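Local coordinates for DNA replication factor Cdt1 (Mus musculus, PDB 3A4C), which licenses replication origins by helping load the MCM complex onto DNA in G1, and is also required for stable kinetochore-microtubule attachment in mitosis, at residues 61-73 with 83-97. Sequence-based numbering, arbitrary orientation.
Sequences VLLAELLPDWLSL and KLDKAVDLAGLTARL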
loop_
_atom_site.group_PDB
_atom_site.type_symbol
_atom_site.label_atom_id
_atom_site.label_comp_id
_atom_site.label_asym_id
_atom_site.label_seq_id
_atom_site.Cartn_x
_atom_site.Cartn_y
_atom_site.Cartn_z
ATOM N N VAL A 61 -4.210 0.302 -3.091
ATOM C CA VAL A 61 -4.312 0.616 -4.509
ATOM C C VAL A 61 -3.547 1.897 -4.827
ATOM O O VAL A 61 -2.862 1.980 -5.844
ATOM C CB VAL A 61 -5.774 0.749 -4.954
ATOM C CG1 VAL A 61 -5.850 1.427 -6.315
ATOM C CG2 VAL A 61 -6.435 -0.634 -5.009
ATOM N N LEU A 62 -3.655 2.900 -3.959
ATOM C CA LEU A 62 -2.860 4.120 -4.129
ATOM C C LEU A 62 -1.372 3.791 -4.153
ATOM O O LEU A 62 -0.621 4.319 -4.964
ATOM C CB LEU A 62 -3.141 5.112 -3.003
ATOM C CG LEU A 62 -4.511 5.781 -2.970
ATOM C CD1 LEU A 62 -4.475 6.947 -1.962
ATOM C CD2 LEU A 62 -4.881 6.286 -4.347
ATOM N N LEU A 63 -0.952 2.906 -3.258
ATOM C CA LEU A 63 0.447 2.494 -3.180
ATOM C C LEU A 63 0.877 1.786 -4.468
ATOM O O LEU A 63 1.996 1.972 -4.964
ATOM C CB LEU A 63 0.594 1.549 -1.989
ATOM C CG LEU A 63 1.805 1.519 -1.066
ATOM C CD1 LEU A 63 2.452 2.898 -0.864
ATOM C CD2 LEU A 63 1.350 0.904 0.261
ATOM N N ALA A 64 -0.015 0.957 -5.004
ATOM C CA ALA A 64 0.254 0.241 -6.252
ATOM C C ALA A 64 0.384 1.212 -7.414
ATOM O O ALA A 64 1.138 0.974 -8.355
ATOM C CB ALA A 64 -0.850 -0.792 -6.536
ATOM N N GLU A 65 -0.362 2.307 -7.341
ATOM C CA GLU A 65 -0.322 3.343 -8.364
ATOM C C GLU A 65 0.929 4.209 -8.248
ATOM O O GLU A 65 1.500 4.624 -9.257
ATOM C CB GLU A 65 -1.580 4.207 -8.269
ATOM C CG GLU A 65 -2.794 3.481 -8.840
ATOM C CD GLU A 65 -4.100 4.059 -8.382
ATOM O OE1 GLU A 65 -4.095 5.011 -7.565
ATOM O OE2 GLU A 65 -5.140 3.550 -8.845
ATOM N N LEU A 66 1.359 4.470 -7.015
ATOM C CA LEU A 66 2.545 5.295 -6.790
ATOM C C LEU A 66 3.840 4.520 -6.994
ATOM O O LEU A 66 4.833 5.081 -7.455
ATOM C CB LEU A 66 2.530 5.922 -5.393
ATOM C CG LEU A 66 1.925 7.326 -5.317
ATOM C CD1 LEU A 66 0.449 7.264 -5.581
ATOM C CD2 LEU A 66 2.189 7.971 -3.968
ATOM N N LEU A 67 3.826 3.235 -6.648
ATOM C CA LEU A 67 5.039 2.419 -6.684
ATOM C C LEU A 67 4.815 1.128 -7.473
ATOM O O LEU A 67 4.949 0.031 -6.931
ATOM C CB LEU A 67 5.487 2.080 -5.261
ATOM C CG LEU A 67 5.747 3.263 -4.325
ATOM C CD1 LEU A 67 5.854 2.800 -2.883
ATOM C CD2 LEU A 67 7.001 4.012 -4.739
ATOM N N PRO A 68 4.488 1.256 -8.767
ATOM C CA PRO A 68 4.116 0.097 -9.584
ATOM C C PRO A 68 5.255 -0.910 -9.771
ATOM O O PRO A 68 4.983 -2.079 -10.039
ATOM C CB PRO A 68 3.753 0.736 -10.931
ATOM C CG PRO A 68 4.568 1.996 -10.953
ATOM C CD PRO A 68 4.417 2.504 -9.548
ATOM N N ASP A 69 6.500 -0.471 -9.646
ATOM C CA ASP A 69 7.635 -1.382 -9.771
ATOM C C ASP A 69 7.824 -2.235 -8.517
ATOM O O ASP A 69 8.525 -3.246 -8.538
ATOM C CB ASP A 69 8.914 -0.608 -10.082
ATOM C CG ASP A 69 8.935 -0.071 -11.498
ATOM O OD1 ASP A 69 8.109 -0.529 -12.320
ATOM O OD2 ASP A 69 9.773 0.809 -11.788
ATOM N N TRP A 70 7.197 -1.823 -7.424
ATOM C CA TRP A 70 7.285 -2.572 -6.180
ATOM C C TRP A 70 6.054 -3.441 -5.995
ATOM O O TRP A 70 6.156 -4.641 -5.759
ATOM C CB TRP A 70 7.406 -1.610 -4.997
ATOM C CG TRP A 70 7.467 -2.283 -3.666
ATOM C CD1 TRP A 70 8.246 -3.343 -3.321
ATOM C CD2 TRP A 70 6.739 -1.917 -2.484
ATOM N NE1 TRP A 70 8.044 -3.669 -1.997
ATOM C CE2 TRP A 70 7.126 -2.804 -1.463
ATOM C CE3 TRP A 70 5.797 -0.923 -2.195
ATOM C CZ2 TRP A 70 6.602 -2.733 -0.172
ATOM C CZ3 TRP A 70 5.279 -0.851 -0.908
ATOM C CH2 TRP A 70 5.683 -1.750 0.084
ATOM N N LEU A 71 4.889 -2.816 -6.108
ATOM C CA LEU A 71 3.623 -3.452 -5.762
ATOM C C LEU A 71 2.788 -3.738 -7.000
ATOM O O LEU A 71 2.365 -2.816 -7.694
ATOM C CB LEU A 71 2.845 -2.537 -4.814
ATOM C CG LEU A 71 1.564 -3.047 -4.157
ATOM C CD1 LEU A 71 1.800 -4.367 -3.489
ATOM C CD2 LEU A 71 1.094 -2.029 -3.130
ATOM N N SER A 72 2.545 -5.021 -7.259
ATOM C CA SER A 72 1.790 -5.451 -8.426
ATOM C C SER A 72 0.466 -6.086 -7.984
ATOM O O SER A 72 0.406 -6.747 -6.952
ATOM C CB SER A 72 2.625 -6.468 -9.215
ATOM O OG SER A 72 2.363 -6.380 -10.602
ATOM N N LEU A 73 -0.590 -5.865 -8.761
ATOM C CA LEU A 73 -1.891 -6.475 -8.502
ATOM C C LEU A 73 -2.272 -7.318 -9.704
ATOM O O LEU A 73 -2.156 -6.861 -10.839
ATOM C CB LEU A 73 -2.946 -5.398 -8.307
ATOM C CG LEU A 73 -2.645 -4.376 -7.219
ATOM C CD1 LEU A 73 -3.632 -3.231 -7.307
ATOM C CD2 LEU A 73 -2.734 -5.061 -5.874
ATOM N N LYS A 83 1.484 -8.796 -4.920
ATOM C CA LYS A 83 2.827 -9.335 -4.974
ATOM C C LYS A 83 3.820 -8.195 -4.812
ATOM O O LYS A 83 3.657 -7.135 -5.412
ATOM C CB LYS A 83 3.036 -10.057 -6.311
ATOM C CG LYS A 83 4.351 -10.809 -6.428
ATOM C CD LYS A 83 4.210 -12.046 -7.324
ATOM C CE LYS A 83 3.865 -11.689 -8.768
ATOM N NZ LYS A 83 3.836 -12.902 -9.663
ATOM N N LEU A 84 4.840 -8.409 -3.991
ATOM C CA LEU A 84 5.892 -7.418 -3.822
ATOM C C LEU A 84 7.140 -7.860 -4.569
ATOM O O LEU A 84 7.493 -9.041 -4.560
ATOM C CB LEU A 84 6.227 -7.231 -2.344
ATOM C CG LEU A 84 5.170 -6.572 -1.461
ATOM C CD1 LEU A 84 5.710 -6.376 -0.048
ATOM C CD2 LEU A 84 4.762 -5.244 -2.047
ATOM N N ASP A 85 7.804 -6.918 -5.222
ATOM C CA ASP A 85 9.121 -7.189 -5.772
ATOM C C ASP A 85 10.127 -7.044 -4.640
ATOM O O ASP A 85 10.488 -5.933 -4.263
ATOM C CB ASP A 85 9.444 -6.222 -6.907
ATOM C CG ASP A 85 10.733 -6.579 -7.627
ATOM O OD1 ASP A 85 11.689 -7.003 -6.949
ATOM O OD2 ASP A 85 10.792 -6.432 -8.865
ATOM N N LYS A 86 10.567 -8.164 -4.080
ATOM C CA LYS A 86 11.456 -8.110 -2.921
ATOM C C LYS A 86 12.890 -7.714 -3.282
ATOM O O LYS A 86 13.750 -7.614 -2.407
ATOM C CB LYS A 86 11.424 -9.423 -2.131
ATOM C CG LYS A 86 10.303 -9.490 -1.093
ATOM C CD LYS A 86 10.523 -10.630 -0.100
ATOM C CE LYS A 86 9.467 -10.638 1.005
ATOM N NZ LYS A 86 9.721 -11.721 2.006
ATOM N N ALA A 87 13.136 -7.468 -4.566
ATOM C CA ALA A 87 14.445 -7.003 -5.021
ATOM C C ALA A 87 14.617 -5.489 -4.844
ATOM O O ALA A 87 15.585 -4.904 -5.332
ATOM C CB ALA A 87 14.672 -7.394 -6.470
ATOM N N VAL A 88 13.671 -4.854 -4.158
ATOM C CA VAL A 88 13.788 -3.431 -3.860
ATOM C C VAL A 88 13.724 -3.173 -2.355
ATOM O O VAL A 88 12.931 -3.794 -1.648
ATOM C CB VAL A 88 12.714 -2.604 -4.593
ATOM C CG1 VAL A 88 12.962 -2.629 -6.095
ATOM C CG2 VAL A 88 11.336 -3.131 -4.277
ATOM N N ASP A 89 14.567 -2.258 -1.879
ATOM C CA ASP A 89 14.664 -1.933 -0.451
ATOM C C ASP A 89 13.568 -0.960 -0.018
ATOM O O ASP A 89 13.217 -0.048 -0.762
ATOM C CB ASP A 89 16.039 -1.325 -0.147
ATOM C CG ASP A 89 16.328 -1.229 1.346
ATOM O OD1 ASP A 89 17.372 -0.642 1.713
ATOM O OD2 ASP A 89 15.518 -1.736 2.155
ATOM N N LEU A 90 13.033 -1.153 1.185
ATOM C CA LEU A 90 12.005 -0.253 1.709
ATOM C C LEU A 90 12.586 1.142 1.903
ATOM O O LEU A 90 11.853 2.120 2.030
ATOM C CB LEU A 90 11.412 -0.787 3.023
ATOM C CG LEU A 90 10.153 -0.126 3.609
ATOM C CD1 LEU A 90 8.955 -0.175 2.656
ATOM C CD2 LEU A 90 9.794 -0.780 4.925
ATOM N N ALA A 91 13.912 1.234 1.912
ATOM C CA ALA A 91 14.571 2.527 2.043
ATOM C C ALA A 91 14.486 3.288 0.730
ATOM O O ALA A 91 14.134 4.466 0.704
ATOM C CB ALA A 91 16.016 2.348 2.459
ATOM N N GLY A 92 14.823 2.610 -0.362
ATOM C CA GLY A 92 14.732 3.208 -1.682
ATOM C C GLY A 92 13.298 3.554 -2.043
ATOM O O GLY A 92 13.023 4.643 -2.561
ATOM N N LEU A 93 12.386 2.620 -1.774
ATOM C CA LEU A 93 10.959 2.822 -2.019
ATOM C C LEU A 93 10.442 4.019 -1.266
ATOM O O LEU A 93 9.640 4.793 -1.779
ATOM C CB LEU A 93 10.155 1.625 -1.528
ATOM C CG LEU A 93 10.034 0.366 -2.363
ATOM C CD1 LEU A 93 11.344 0.039 -3.037
ATOM C CD2 LEU A 93 9.603 -0.763 -1.439
ATOM N N THR A 94 10.875 4.133 -0.017
ATOM C CA THR A 94 10.392 5.176 0.865
ATOM C C THR A 94 10.813 6.544 0.366
ATOM O O THR A 94 10.046 7.503 0.445
ATOM C CB THR A 94 10.890 4.969 2.305
ATOM O OG1 THR A 94 10.196 3.855 2.889
ATOM C CG2 THR A 94 10.616 6.199 3.138
ATOM N N ALA A 95 12.030 6.639 -0.158
ATOM C CA ALA A 95 12.487 7.904 -0.730
ATOM C C ALA A 95 11.702 8.216 -2.005
ATOM O O ALA A 95 11.286 9.351 -2.230
ATOM C CB ALA A 95 13.977 7.855 -1.016
ATOM N N ARG A 96 11.503 7.207 -2.844
ATOM C CA ARG A 96 10.728 7.398 -4.068
ATOM C C ARG A 96 9.290 7.805 -3.767
ATOM O O ARG A 96 8.740 8.689 -4.418
ATOM C CB ARG A 96 10.755 6.144 -4.949
ATOM C CG ARG A 96 12.075 5.958 -5.671
ATOM C CD ARG A 96 11.969 4.972 -6.820
ATOM N NE ARG A 96 11.669 3.617 -6.373
ATOM C CZ ARG A 96 12.544 2.820 -5.769
ATOM N NH1 ARG A 96 13.778 3.244 -5.520
ATOM N NH2 ARG A 96 12.181 1.595 -5.407
ATOM N N LEU A 97 8.675 7.147 -2.789
ATOM C CA LEU A 97 7.324 7.506 -2.371
ATOM C C LEU A 97 7.245 8.975 -1.940
ATOM O O LEU A 97 6.358 9.721 -2.374
ATOM C CB LEU A 97 6.865 6.590 -1.235
ATOM C CG LEU A 97 5.498 6.828 -0.597
ATOM C CD1 LEU A 97 4.391 6.691 -1.637
ATOM C CD2 LEU A 97 5.294 5.825 0.520
HETATM O O HOH W 1 8.646 -5.229 -10.266
#
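The indole of W70 is sandwiched between two leucines, each offering a CD2 methyl in a CH-pi contact: that of L93 sits over one face of the five-membered ring, while that of L84 lies over the opposite face, nearer the rim, 3.4 Å from W70 CE2. A chi1 of 179° sets CG anti to the backbone N and beside the carbonyl carbon, carrying the ring between L84 and L93; V88 CG2 meets W70 CD1 obliquely and D85 O lies at the ring edge, near its plane. L84 CD2 does double duty, also packing against L71 CD1 at 3.4 Å.

Farther along the helix 90-104, L97 CD1 comes within 3.5 Å of L66 CD2, and L67 lays its CD2 against the backbone around L93 O. Beside the ring, the main chains pair: W70 O accepts from D85 N at 2.9 Å, placing the W70 backbone at the start of the hairpin ladder, and S72 and K83 bond reciprocally, with S72 N to K83 O almost straight (178°). D85 opens a type I turn to V88, ahead of helix 90-104, braced by an Asx turn in which OD1 takes A87 N at 2.8 Å; a water bridges OD2 to D69 O. L67 O accepts from both W70 N and L71 N, closing the turn that follows helix 53-66.

W70 is thus wedged between the C-terminal helix and the hairpin 71-84, the wing of this winged-helix domain.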